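Local atomic coordinates of flavin reductase domain protein (Arthrobacter sp., PDB entry 2QCK), a protein that probably binds flavin mononucleotide and acts as a flavin reductase. Residues Y36-T41 with P65-T70; F53-A58 with T71-H76; D87-T92 with G98-L103; N94-D99 with P109-V114; L103-V108 with A115-G120. One frame throughout, in Å; residues are numbered along the deposited sequence.

Interaction 1 of 5, residues Y36-T41 with P65-T70; sequences YGFTAT and PAIANT
Y36 of the strand 34-40 lays the inner half of its side chain over A66 of the helix 64-69. Starting at the root, Y36 CB lies 4.1 Å from A66 CB, and the same methyl is 4.0 Å from Y36 CG and about as far from CD1. The methyl sits over one ring face, displaced toward the CG-CD1 side: A66 CB is 4.3 Å from the ring centroid and 27° off the ring normal, a CH-pi contact. Beyond CD1 the ring slants onward, and by its end Y36 OH is 5.9 Å from A66 CB. The torsion about CA-CB places CG beside the backbone N and opposite the carbonyl carbon (chi1 -73°), which carries the ring out over the helix. The setting is consistent with the split beta-barrel of the FMN-binding clan: a short helix lies against the flank of a barrel strand, and A66 also touches V29 on the adjoining strand 22-31. Two residues on, F38 also points toward the helix, but meets it differently. Its CE1 rests against the I67 side chain, 4.1 Å from CG1 and about as far from CD1, the two side chains advancing from opposite directions with the ring oblique to the isoleucine. F38 and I67 both pack on M57, a selenomethionine, and this contact is buried. Where the chain leaves the helix, T70 OG1 donates to A66 O at 2.7 Å, the donor tilted 18° from the carbonyl plane, tying the exit loop back to the residue that meets Y36.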
# COMPACT_ATOMS: atom_id res chain seq x y z
N TYR A 36 5.19 19.87 8.53
CA TYR A 36 3.91 19.26 8.24
C TYR A 36 4.13 17.77 8.24
O TYR A 36 5.23 17.32 7.96
CB TYR A 36 3.43 19.66 6.87
CG TYR A 36 2.95 21.07 6.78
CD1 TYR A 36 3.83 22.11 6.68
CD2 TYR A 36 1.60 21.35 6.79
CE1 TYR A 36 3.41 23.40 6.59
CE2 TYR A 36 1.16 22.63 6.69
CZ TYR A 36 2.07 23.65 6.61
OH TYR A 36 1.61 24.95 6.52
N GLY A 37 3.07 17.00 8.50
CA GLY A 37 3.19 15.54 8.41
C GLY A 37 1.85 14.89 8.55
O GLY A 37 0.92 15.50 9.03
N PHE A 38 1.75 13.63 8.15
CA PHE A 38 0.45 13.00 8.18
C PHE A 38 0.59 11.48 8.17
O PHE A 38 1.54 10.94 7.62
CB PHE A 38 -0.39 13.53 7.01
CG PHE A 38 0.28 13.39 5.68
CD1 PHE A 38 1.21 14.35 5.23
CD2 PHE A 38 0.05 12.27 4.90
CE1 PHE A 38 1.86 14.21 4.01
CE2 PHE A 38 0.72 12.12 3.69
CZ PHE A 38 1.61 13.13 3.24
N THR A 39 -0.33 10.80 8.84
CA THR A 39 -0.38 9.35 8.89
C THR A 39 -0.84 8.92 7.52
O THR A 39 -1.69 9.55 6.95
CB THR A 39 -1.35 8.89 10.03
OG1 THR A 39 -0.79 9.30 11.26
CG2 THR A 39 -1.60 7.35 10.11
N ALA A 40 -0.34 7.77 7.05
CA ALA A 40 -0.60 7.28 5.73
C ALA A 40 -0.66 5.75 5.75
O ALA A 40 0.11 5.09 6.43
CB ALA A 40 0.49 7.72 4.77
N THR A 41 -1.63 5.20 5.05
CA THR A 41 -1.71 3.75 4.86
C THR A 41 -1.36 3.29 3.44
O THR A 41 -1.49 2.09 3.14
CB THR A 41 -3.12 3.26 5.22
OG1 THR A 41 -4.09 4.11 4.61
CG2 THR A 41 -3.35 3.29 6.74
N PRO A 65 -0.14 21.40 0.01
CA PRO A 65 0.72 22.44 -0.46
C PRO A 65 2.17 22.22 -0.08
O PRO A 65 3.03 22.56 -0.88
CB PRO A 65 0.15 23.70 0.21
CG PRO A 65 -1.28 23.37 0.38
CD PRO A 65 -1.22 21.95 0.84
N ALA A 66 2.44 21.65 1.10
CA ALA A 66 3.83 21.35 1.52
C ALA A 66 4.43 20.34 0.55
O ALA A 66 5.54 20.53 0.04
CB ALA A 66 3.88 20.79 2.94
N ILE A 67 3.64 19.32 0.24
CA ILE A 67 4.08 18.27 -0.69
C ILE A 67 4.24 18.74 -2.15
O ILE A 67 5.18 18.33 -2.86
CB ILE A 67 3.12 17.04 -0.58
CG1 ILE A 67 3.19 16.42 0.83
CG2 ILE A 67 3.47 15.96 -1.58
CD1 ILE A 67 4.45 15.60 1.13
N ALA A 68 3.28 19.51 -2.63
CA ALA A 68 3.32 20.14 -3.93
C ALA A 68 4.55 21.04 -4.16
O ALA A 68 5.08 21.11 -5.27
CB ALA A 68 2.04 20.97 -4.15
N ASN A 69 4.99 21.72 -3.11
CA ASN A 69 6.02 22.73 -3.20
C ASN A 69 7.31 22.43 -2.49
O ASN A 69 8.18 23.27 -2.44
CB ASN A 69 5.45 24.04 -2.70
CG ASN A 69 4.28 24.49 -3.52
OD1 ASN A 69 3.17 24.67 -3.02
ND2 ASN A 69 4.52 24.61 -4.80
N THR A 70 7.51 21.19 -2.04
CA THR A 70 8.74 20.80 -1.40
C THR A 70 9.31 19.57 -2.02
O THR A 70 8.57 18.75 -2.58
CB THR A 70 8.50 20.62 0.11
OG1 THR A 70 7.88 21.81 0.61
CG2 THR A 70 9.83 20.44 0.87

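Interaction 2 of 5, residues F53-A58 with T71-H76; sequences FTFNMA and THIGVH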
# COMPACT_ATOMS: atom_id res chain seq x y z
N PHE A 53 9.74 4.68 -3.24
CA PHE A 53 8.46 4.29 -2.71
C PHE A 53 7.42 5.26 -3.24
O PHE A 53 7.76 6.31 -3.75
CB PHE A 53 8.40 4.24 -1.16
CG PHE A 53 8.60 5.57 -0.45
CD1 PHE A 53 9.85 5.99 -0.08
CD2 PHE A 53 7.51 6.32 -0.04
CE1 PHE A 53 10.03 7.17 0.59
CE2 PHE A 53 7.70 7.52 0.62
CZ PHE A 53 8.95 7.93 0.94
N THR A 54 6.17 4.85 -3.12
CA THR A 54 5.02 5.65 -3.54
C THR A 54 4.03 5.77 -2.40
O THR A 54 3.98 4.90 -1.54
CB THR A 54 4.32 4.96 -4.71
OG1 THR A 54 4.05 3.61 -4.35
CG2 THR A 54 5.20 4.95 -5.93
N PHE A 55 3.24 6.85 -2.39
CA PHE A 55 2.02 6.91 -1.60
C PHE A 55 1.00 7.79 -2.33
O PHE A 55 1.33 8.51 -3.29
CB PHE A 55 2.33 7.44 -0.18
CG PHE A 55 2.85 8.84 -0.15
CD1 PHE A 55 4.20 9.09 -0.38
CD2 PHE A 55 2.00 9.94 0.09
CE1 PHE A 55 4.68 10.39 -0.32
CE2 PHE A 55 2.50 11.22 0.10
CZ PHE A 55 3.83 11.45 -0.12
N ASN A 56 -0.24 7.72 -1.86
CA ASN A 56 -1.31 8.53 -2.38
C ASN A 56 -1.79 9.51 -1.31
O ASN A 56 -1.74 9.22 -0.09
CB ASN A 56 -2.47 7.66 -2.85
CG ASN A 56 -2.06 6.64 -3.92
OD1 ASN A 56 -1.12 6.87 -4.68
ND2 ASN A 56 -2.76 5.49 -3.97
N MSE A 57 -2.26 10.68 -1.74
CA MSE A 57 -2.88 11.60 -0.82
C MSE A 57 -3.87 12.48 -1.50
O MSE A 57 -3.88 12.59 -2.72
CB MSE A 57 -1.80 12.47 -0.18
CG MSE A 57 -1.16 13.44 -1.12
SE MSE A 57 0.23 14.45 -0.20
CE MSE A 57 -0.74 15.44 1.16
N ALA A 58 -4.67 13.16 -0.67
CA ALA A 58 -5.75 14.00 -1.10
C ALA A 58 -5.16 15.39 -1.30
O ALA A 58 -4.40 15.89 -0.45
CB ALA A 58 -6.83 14.06 -0.00
N THR A 71 10.63 19.43 -1.95
CA THR A 71 11.28 18.24 -2.50
C THR A 71 11.62 17.13 -1.50
O THR A 71 11.36 15.97 -1.76
CB THR A 71 12.52 18.60 -3.31
OG1 THR A 71 12.12 19.30 -4.49
CG2 THR A 71 13.28 17.33 -3.71
N HIS A 72 12.21 17.45 -0.36
CA HIS A 72 12.59 16.40 0.60
C HIS A 72 11.48 16.13 1.57
O HIS A 72 10.83 17.06 2.05
CB HIS A 72 13.88 16.76 1.32
CG HIS A 72 15.04 16.83 0.37
ND1 HIS A 72 15.41 18.00 -0.25
CD2 HIS A 72 15.80 15.85 -0.17
CE1 HIS A 72 16.40 17.75 -1.09
NE2 HIS A 72 16.65 16.45 -1.06
N ILE A 73 11.24 14.84 1.79
CA ILE A 73 10.27 14.35 2.75
C ILE A 73 10.84 13.17 3.54
O ILE A 73 11.83 12.54 3.17
CB ILE A 73 8.93 13.95 2.08
CG1 ILE A 73 9.02 12.65 1.28
CG2 ILE A 73 8.43 15.04 1.15
CD1 ILE A 73 7.60 12.16 0.84
N GLY A 74 10.21 12.89 4.68
CA GLY A 74 10.54 11.71 5.47
C GLY A 74 9.38 10.74 5.49
O GLY A 74 8.24 11.14 5.49
N VAL A 75 9.68 9.44 5.51
CA VAL A 75 8.68 8.46 5.86
C VAL A 75 9.09 7.64 7.09
O VAL A 75 10.26 7.25 7.22
CB VAL A 75 8.31 7.51 4.62
CG1 VAL A 75 9.44 6.66 4.21
CG2 VAL A 75 7.07 6.67 4.95
N HIS A 76 8.14 7.41 7.99
CA HIS A 76 8.39 6.70 9.25
C HIS A 76 7.54 5.46 9.35
O HIS A 76 6.32 5.54 9.26
CB HIS A 76 8.09 7.57 10.44
CG HIS A 76 8.88 8.83 10.44
ND1 HIS A 76 8.61 9.87 9.57
CD2 HIS A 76 9.93 9.23 11.20
CE1 HIS A 76 9.45 10.86 9.81
NE2 HIS A 76 10.26 10.49 10.78
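F53 and V75 make the tightest touch here, with F53 CZ 3.5 Å from V75 CG1. The two side chains slide past each other in opposite directions, and the valine spans the end of the ring: CG1 is also 3.7 Å from F53 CE1, while V75 CB lies 3.8 Å from F53 CZ. Two residues along each strand, F55 and I73 approach head-on, the CD1 methyl of I73 coming within 3.6 Å of F55 CE1 and 4.0 Å of F55 CZ. The same I73 CD1 grazes F53 CZ at 4.4 Å, linking the two pairs. All four side chains point toward the other strand, and in each the first torsion sets the leading carbon between the backbone N and the carbonyl carbon (chi1 65° for F53). All four are buried and no hydrogen bond joins the segments. Behind them, V136 and V138 back F53, V134 and I27 back F55, I122 flanks I73, and A25 and L118 flank V75. On the outer side of the strand 51-58, T54 OG1 bonds N56 ND2 of the second subunit. The strands run at 89° to each other with axes 10.5 Å apart, so they face each other across the barrel interior, between the strands 22-31, 116-127 and 131-143 and beside the helix 64-69.

Interaction 3 of 5, residues D87-T92 with G98-L103; sequences DRFART and GDHWEL
H100 meets two residues of 87-92 by two different sides of its imidazole. The van der Waals touch is made at the edge: F89 CE1 comes within 3.8 Å of H100 NE2 and 4.1 Å of H100 CD2, each atom lying near the plane of the other ring, so the two rims meet as the side chains advance from opposite directions. The second touch is over a face and is tentative, since R88 is modelled in two conformers. In the one described, R88 NH1 is 4.1 Å from H100 CG, offset toward the rim, with guanidinium and imidazole planes 27° apart. The opposite face of H100 is covered by W101, whose CD1 stands over the ring centre, 3.9 Å above the plane. H100 CG lies between its own backbone N and carbonyl carbon (chi1 60°), which turns the ring back over the tryptophan. Hydrogen bonds and charges complete the arrangement from outside: H100 NE2 bonds R95 O, and R88 NH2 forms a salt bridge with E84. Within 87-92, R91 NE reaches the carboxylate of D87 through two weak bonds, at 3.1 Å to OD1 and as far to OD2. With an alanine in place of H100, R95 O is likely to lose this donor, and F89 and W101 the ring they pack on. F89 continues inward, edge-to-face with F96 and against L111. The arrangement joins the loop leaving the helix 83-88 to the start of a beta hairpin, 101-103 with 109-111, whose backbone pairing is carried on by H100 with K112.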
# COMPACT_ATOMS: atom_id res chain seq x y z
N ASP A 87 -2.23 8.18 15.69
CA ASP A 87 -3.47 8.88 15.91
C ASP A 87 -3.30 10.43 15.89
O ASP A 87 -4.12 11.14 15.30
CB ASP A 87 -4.05 8.40 17.23
CG ASP A 87 -5.49 8.78 17.42
OD1 ASP A 87 -6.37 8.27 16.68
OD2 ASP A 87 -5.77 9.55 18.35
N ARG A 88 -2.26 10.92 16.57
CA ARG A 88 -1.79 12.33 16.50
C ARG A 88 -1.77 12.86 15.08
O ARG A 88 -2.26 13.94 14.79
CB ARG A 88 -0.35 12.46 17.02
CG ARG A 88 -0.16 13.18 18.33
CD ARG A 88 1.32 13.04 18.79
NE ARG A 88 1.45 12.90 20.24
CZ ARG A 88 2.41 12.25 20.87
NH1 ARG A 88 3.38 11.62 20.22
NH2 ARG A 88 2.40 12.20 22.19
N PHE A 89 -1.14 12.08 14.21
CA PHE A 89 -0.84 12.50 12.84
C PHE A 89 -1.98 12.24 11.85
O PHE A 89 -1.85 12.51 10.64
CB PHE A 89 0.49 11.86 12.44
CG PHE A 89 1.67 12.69 12.83
CD1 PHE A 89 2.23 12.59 14.10
CD2 PHE A 89 2.17 13.64 11.96
CE1 PHE A 89 3.29 13.37 14.46
CE2 PHE A 89 3.22 14.44 12.34
CZ PHE A 89 3.80 14.30 13.59
N ALA A 90 -3.11 11.73 12.38
CA ALA A 90 -4.32 11.50 11.59
C ALA A 90 -5.39 12.52 11.94
O ALA A 90 -6.36 12.63 11.19
CB ALA A 90 -4.85 10.03 11.78
N ARG A 91 -5.24 13.22 13.05
CA ARG A 91 -6.25 14.15 13.56
C ARG A 91 -5.84 15.60 13.33
O ARG A 91 -4.72 15.88 12.90
CB ARG A 91 -6.54 13.89 15.05
CG ARG A 91 -7.22 12.55 15.24
CD ARG A 91 -7.54 12.22 16.68
NE ARG A 91 -8.10 10.86 16.79
CZ ARG A 91 -9.36 10.50 16.51
NH1 ARG A 91 -10.29 11.37 16.14
NH2 ARG A 91 -9.72 9.23 16.63
N THR A 92 -6.76 16.51 13.59
CA THR A 92 -6.58 17.87 13.19
C THR A 92 -5.80 18.71 14.18
O THR A 92 -5.54 19.87 13.88
CB THR A 92 -7.92 18.53 13.04
OG1 THR A 92 -8.58 18.41 14.29
CG2 THR A 92 -8.73 17.88 11.93
N GLY A 98 4.80 19.31 21.11
CA GLY A 98 5.42 18.27 21.94
C GLY A 98 6.87 18.06 21.53
O GLY A 98 7.30 18.54 20.50
N ASP A 99 7.63 17.29 22.31
CA ASP A 99 9.05 17.05 22.06
C ASP A 99 9.34 15.74 21.31
O ASP A 99 10.42 15.17 21.43
CB ASP A 99 9.84 17.11 23.38
CG ASP A 99 9.51 15.97 24.33
OD1 ASP A 99 8.51 15.26 24.09
OD2 ASP A 99 10.26 15.77 25.29
N HIS A 100 8.40 15.31 20.48
CA HIS A 100 8.50 14.02 19.79
C HIS A 100 9.14 13.98 18.39
O HIS A 100 8.97 13.02 17.64
CB HIS A 100 7.11 13.43 19.67
CG HIS A 100 6.15 14.28 18.91
ND1 HIS A 100 5.52 15.36 19.47
CD2 HIS A 100 5.68 14.18 17.64
CE1 HIS A 100 4.70 15.90 18.57
NE2 HIS A 100 4.78 15.19 17.46
N TRP A 101 9.89 15.02 18.04
CA TRP A 101 10.50 15.11 16.74
C TRP A 101 11.65 16.09 16.77
O TRP A 101 11.77 16.89 17.68
CB TRP A 101 9.46 15.59 15.71
CG TRP A 101 9.00 16.97 15.99
CD1 TRP A 101 8.09 17.35 16.94
CD2 TRP A 101 9.47 18.17 15.37
NE1 TRP A 101 7.95 18.70 16.94
CE2 TRP A 101 8.79 19.24 15.99
CE3 TRP A 101 10.38 18.45 14.35
CZ2 TRP A 101 8.98 20.57 15.61
CZ3 TRP A 101 10.59 19.76 13.99
CH2 TRP A 101 9.90 20.82 14.62
N GLU A 102 12.48 16.03 15.75
CA GLU A 102 13.44 17.07 15.50
C GLU A 102 13.84 17.08 14.04
O GLU A 102 13.62 16.12 13.33
CB GLU A 102 14.65 16.86 16.37
CG GLU A 102 15.41 15.60 16.00
CD GLU A 102 16.27 15.11 17.15
OE1 GLU A 102 16.92 15.98 17.82
OE2 GLU A 102 16.29 13.87 17.38
N LEU A 103 14.42 18.19 13.62
CA LEU A 103 14.86 18.37 12.24
C LEU A 103 16.07 17.50 11.99
O LEU A 103 17.06 17.58 12.74
CB LEU A 103 15.25 19.83 11.98
CG LEU A 103 14.09 20.84 11.91
CD1 LEU A 103 14.65 22.19 11.59
CD2 LEU A 103 12.99 20.43 10.91

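Interaction 4 of 5, residues N94-D99 with P109-V114; sequences NRFEGD and PILKDV
F96 turns one corner of its ring to the proline and leucine of the strand 109-111. Its CE1 is 3.9 Å from P109 CB and 4.3 Å from L111 CD2, the ring oblique to both, so a single ring atom bridges two residues on the same side of that strand. The side chains of F96 and P109 cross at a slant. The ring reaches them because CG lies beside the backbone N, opposite the carbonyl carbon (chi1 -70°). W101 holds it further through an edge-to-face contact. The turn that presents F96 is a type I beta turn from N94 to E97, and an Asx turn overlaps it: the F96 backbone N donates to N94 OD1 at 3.1 Å. This loop runs from the helix 83-88 into the hairpin 101-103/109-111, and R95 fastens it to the barrel, its NH1 bonding G37 O on the strand 34-40. At the other end of the contact the meeting is polar. K112 stretches its chain fully beyond CG and brings NZ to D99 O at 2.6 Å, a bond close to the direction of the carbonyl, with a C=O...donor angle of 158° and the donor tilted 18° from the carbonyl plane. The methylenes run close to the same oxygen, CD and CE of K112 each 3.3 Å from D99 O. The D99 carboxylate stays farther off, its OD2 4.8 Å from K112 NZ.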
# COMPACT_ATOMS: atom_id res chain seq x y z
N ASN A 94 -2.63 20.32 16.43
CA ASN A 94 -1.26 20.62 16.00
C ASN A 94 -0.37 19.40 16.20
O ASN A 94 -0.14 18.95 17.33
CB ASN A 94 -0.72 21.79 16.81
CG ASN A 94 0.60 22.27 16.31
OD1 ASN A 94 1.39 21.52 15.76
ND2 ASN A 94 0.85 23.54 16.50
N ARG A 95 0.08 18.82 15.10
CA ARG A 95 0.76 17.54 15.13
C ARG A 95 2.18 17.60 15.68
O ARG A 95 2.72 16.58 16.10
CB ARG A 95 0.76 16.97 13.75
CG ARG A 95 -0.65 16.67 13.29
CD ARG A 95 -0.75 16.13 11.89
NE ARG A 95 -2.16 15.83 11.61
CZ ARG A 95 -2.71 15.71 10.40
NH1 ARG A 95 -1.97 15.76 9.32
NH2 ARG A 95 -4.00 15.45 10.28
N PHE A 96 2.78 18.78 15.66
CA PHE A 96 4.18 18.93 16.07
C PHE A 96 4.32 19.59 17.42
O PHE A 96 5.44 19.85 17.84
CB PHE A 96 4.96 19.67 14.96
CG PHE A 96 5.16 18.82 13.74
CD1 PHE A 96 6.25 17.94 13.65
CD2 PHE A 96 4.22 18.83 12.72
CE1 PHE A 96 6.43 17.12 12.54
CE2 PHE A 96 4.38 18.03 11.63
CZ PHE A 96 5.49 17.16 11.53
N GLU A 97 3.20 19.81 18.11
CA GLU A 97 3.24 20.29 19.49
C GLU A 97 3.67 19.14 20.42
O GLU A 97 2.99 18.12 20.48
CB GLU A 97 1.84 20.79 19.88
CG GLU A 97 1.63 21.13 21.33
CD GLU A 97 0.31 21.86 21.54
OE1 GLU A 97 -0.69 21.52 20.86
OE2 GLU A 97 0.27 22.79 22.37
N GLY A 98 4.80 19.31 21.11
CA GLY A 98 5.42 18.27 21.94
C GLY A 98 6.87 18.06 21.53
O GLY A 98 7.30 18.54 20.50
N ASP A 99 7.63 17.29 22.31
CA ASP A 99 9.05 17.05 22.06
C ASP A 99 9.34 15.74 21.31
O ASP A 99 10.42 15.17 21.43
CB ASP A 99 9.84 17.11 23.38
CG ASP A 99 9.51 15.97 24.33
OD1 ASP A 99 8.51 15.26 24.09
OD2 ASP A 99 10.26 15.77 25.29
N PRO A 109 11.57 16.90 9.05
CA PRO A 109 11.22 16.56 10.42
C PRO A 109 11.24 15.05 10.64
O PRO A 109 10.55 14.28 9.94
CB PRO A 109 9.79 17.11 10.57
CG PRO A 109 9.55 17.96 9.37
CD PRO A 109 10.38 17.34 8.31
N ILE A 110 12.08 14.64 11.59
CA ILE A 110 12.26 13.26 11.99
C ILE A 110 11.60 13.00 13.36
O ILE A 110 11.92 13.64 14.38
CB ILE A 110 13.77 12.82 11.97
CG1 ILE A 110 14.37 13.04 10.57
CG2 ILE A 110 13.88 11.33 12.35
CD1 ILE A 110 13.78 12.14 9.47
N LEU A 111 10.67 12.05 13.35
CA LEU A 111 9.94 11.63 14.51
C LEU A 111 10.75 10.61 15.26
O LEU A 111 11.25 9.66 14.67
CB LEU A 111 8.62 10.97 14.11
CG LEU A 111 7.68 11.72 13.18
CD1 LEU A 111 6.40 10.88 12.95
CD2 LEU A 111 7.40 13.11 13.73
N LYS A 112 10.85 10.82 16.57
CA LYS A 112 11.57 9.95 17.50
C LYS A 112 10.88 8.63 17.73
O LYS A 112 9.65 8.52 17.60
CB LYS A 112 11.66 10.65 18.85
CG LYS A 112 12.33 12.02 18.80
CD LYS A 112 12.28 12.69 20.18
CE LYS A 112 13.18 13.93 20.20
NZ LYS A 112 12.95 14.84 21.37
N ASP A 113 11.67 7.62 18.07
CA ASP A 113 11.15 6.37 18.65
C ASP A 113 10.29 5.57 17.71
O ASP A 113 9.39 4.89 18.16
CB ASP A 113 10.33 6.65 19.92
CG ASP A 113 11.14 7.24 21.06
OD1 ASP A 113 12.28 6.77 21.28
OD2 ASP A 113 10.63 8.16 21.73
N VAL A 114 10.56 5.62 16.42
CA VAL A 114 9.76 4.87 15.42
C VAL A 114 10.56 3.62 15.03
O VAL A 114 11.71 3.46 15.47
CB VAL A 114 9.39 5.72 14.15
CG1 VAL A 114 8.49 6.89 14.53
CG2 VAL A 114 10.59 6.20 13.42

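Interaction 5 of 5, residues L103-V108 with A115-G120; sequences LGPYEV and AGWLIG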
# COMPACT_ATOMS: atom_id res chain seq x y z
N LEU A 103 14.42 18.19 13.62
CA LEU A 103 14.86 18.37 12.24
C LEU A 103 16.07 17.50 11.99
O LEU A 103 17.06 17.58 12.74
CB LEU A 103 15.25 19.83 11.98
CG LEU A 103 14.09 20.84 11.91
CD1 LEU A 103 14.65 22.19 11.59
CD2 LEU A 103 12.99 20.43 10.91
N GLY A 104 16.00 16.71 10.93
CA GLY A 104 17.12 15.90 10.50
C GLY A 104 17.71 16.39 9.19
O GLY A 104 17.51 17.55 8.80
N PRO A 105 18.38 15.48 8.46
CA PRO A 105 18.93 15.73 7.12
C PRO A 105 17.96 16.48 6.23
O PRO A 105 16.77 16.20 6.26
CB PRO A 105 19.13 14.32 6.56
CG PRO A 105 19.46 13.52 7.77
CD PRO A 105 18.60 14.09 8.88
N TYR A 106 18.49 17.43 5.47
CA TYR A 106 17.71 18.30 4.60
C TYR A 106 16.60 19.05 5.33
O TYR A 106 15.63 19.50 4.70
CB TYR A 106 17.14 17.51 3.43
CG TYR A 106 18.15 16.61 2.74
CD1 TYR A 106 18.91 17.07 1.67
CD2 TYR A 106 18.33 15.31 3.15
CE1 TYR A 106 19.82 16.24 1.03
CE2 TYR A 106 19.23 14.48 2.52
CZ TYR A 106 19.98 14.95 1.46
OH TYR A 106 20.89 14.11 0.84
N GLU A 107 16.73 19.18 6.65
CA GLU A 107 15.73 19.86 7.48
C GLU A 107 14.38 19.14 7.46
O GLU A 107 13.35 19.74 7.71
CB GLU A 107 15.53 21.30 7.01
CG GLU A 107 16.81 22.10 6.92
CD GLU A 107 17.09 22.82 8.20
OE1 GLU A 107 16.42 23.86 8.44
OE2 GLU A 107 17.95 22.36 8.98
N VAL A 108 14.39 17.85 7.13
CA VAL A 108 13.19 17.04 7.19
C VAL A 108 12.87 16.80 8.67
O VAL A 108 13.78 16.55 9.50
CB VAL A 108 13.39 15.69 6.45
CG1 VAL A 108 12.15 14.76 6.62
CG2 VAL A 108 13.68 15.94 4.97
N ALA A 115 9.96 2.76 14.22
CA ALA A 115 10.63 1.52 13.76
C ALA A 115 11.83 1.81 12.85
O ALA A 115 12.78 1.01 12.74
CB ALA A 115 9.64 0.61 13.05
N GLY A 116 11.77 2.95 12.18
CA GLY A 116 12.85 3.49 11.39
C GLY A 116 12.26 4.49 10.44
O GLY A 116 11.04 4.62 10.34
N TRP A 117 13.13 5.22 9.78
CA TRP A 117 12.72 6.20 8.77
C TRP A 117 13.61 6.20 7.53
O TRP A 117 14.77 5.74 7.55
CB TRP A 117 12.67 7.61 9.37
CG TRP A 117 13.94 8.01 10.06
CD1 TRP A 117 14.20 7.91 11.39
CD2 TRP A 117 15.10 8.58 9.46
NE1 TRP A 117 15.47 8.38 11.66
CE2 TRP A 117 16.04 8.80 10.49
CE3 TRP A 117 15.44 8.93 8.16
CZ2 TRP A 117 17.28 9.34 10.25
CZ3 TRP A 117 16.68 9.45 7.92
CH2 TRP A 117 17.59 9.67 8.97
N LEU A 118 13.07 6.78 6.46
CA LEU A 118 13.80 7.04 5.23
C LEU A 118 13.56 8.49 4.83
O LEU A 118 12.47 9.02 5.08
CB LEU A 118 13.29 6.11 4.12
CG LEU A 118 13.29 4.60 4.37
CD1 LEU A 118 12.71 3.86 3.19
CD2 LEU A 118 14.69 4.14 4.65
N ILE A 119 14.57 9.12 4.23
CA ILE A 119 14.43 10.45 3.64
C ILE A 119 14.52 10.32 2.12
O ILE A 119 15.36 9.60 1.57
CB ILE A 119 15.47 11.47 4.21
CG1 ILE A 119 15.08 11.85 5.65
CG2 ILE A 119 15.55 12.76 3.36
CD1 ILE A 119 16.01 12.78 6.35
N GLY A 120 13.62 11.01 1.43
CA GLY A 120 13.57 10.93 -0.02
C GLY A 120 13.39 12.28 -0.66
O GLY A 120 13.06 13.27 0.01
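I119 sets CG1 beside its backbone N (chi1 -73°) and extends CD1 beyond it, pushing that methyl between P105 and V108, while V108 turns CG1 opposite its own N (chi1 175°), which leaves CG2 on the isoleucine side; CB already points there. P105 meets I119 at about a right angle, with P105 CB 3.5 Å from I119 CD1, tighter than usual van der Waals contact. V108 and I119 come tip to tip, V108 CB lying 3.9 Å from the same CD1 and V108 CG2 4.0 Å from I119 CG2. I119 CG2 also meets the Y106 ring obliquely, 3.8 Å from Y106 CD2; that ring stacks with H72. W117 adds a looser touch, its CH2 4.4 Å from P105 CG. Cut back to an alanine, I119 would probably leave a gap between P105 and V108 and the strand, and the Y106 ring less firmly supported. The loop itself is held by backbone hydrogen bonds from G104 N to V108 O at 2.6 Å and from V108 N to P105 O at 3.0 Å; Y106 and E107 both adopt left-handed backbone angles, as in a type I' turn. This is the tight end loop of the hairpin 101-103/109-111, laid on the barrel strand 116-127.

In the fold
From the N terminus, interaction 1 is the first to open, bringing the strand 34-40 back to the helix 64-69. Interaction 2 opens inside that loop, on the strand 51-58, and closes beyond it on the strand 72-77, so the two cross; they touch through F38, I67, F55, M57 and I73 in the barrel. Interactions 3 and 4 interleave and share G98 and D99, joining the loop after the helix 83-88 to the hairpin 101-103/109-111. Interaction 5 starts at L103, where interaction 3 ends, crosses interaction 4, and returns the hairpin to the strand 116-127. That strand is the backbone-paired neighbour of the strand 72-77 from interaction 2.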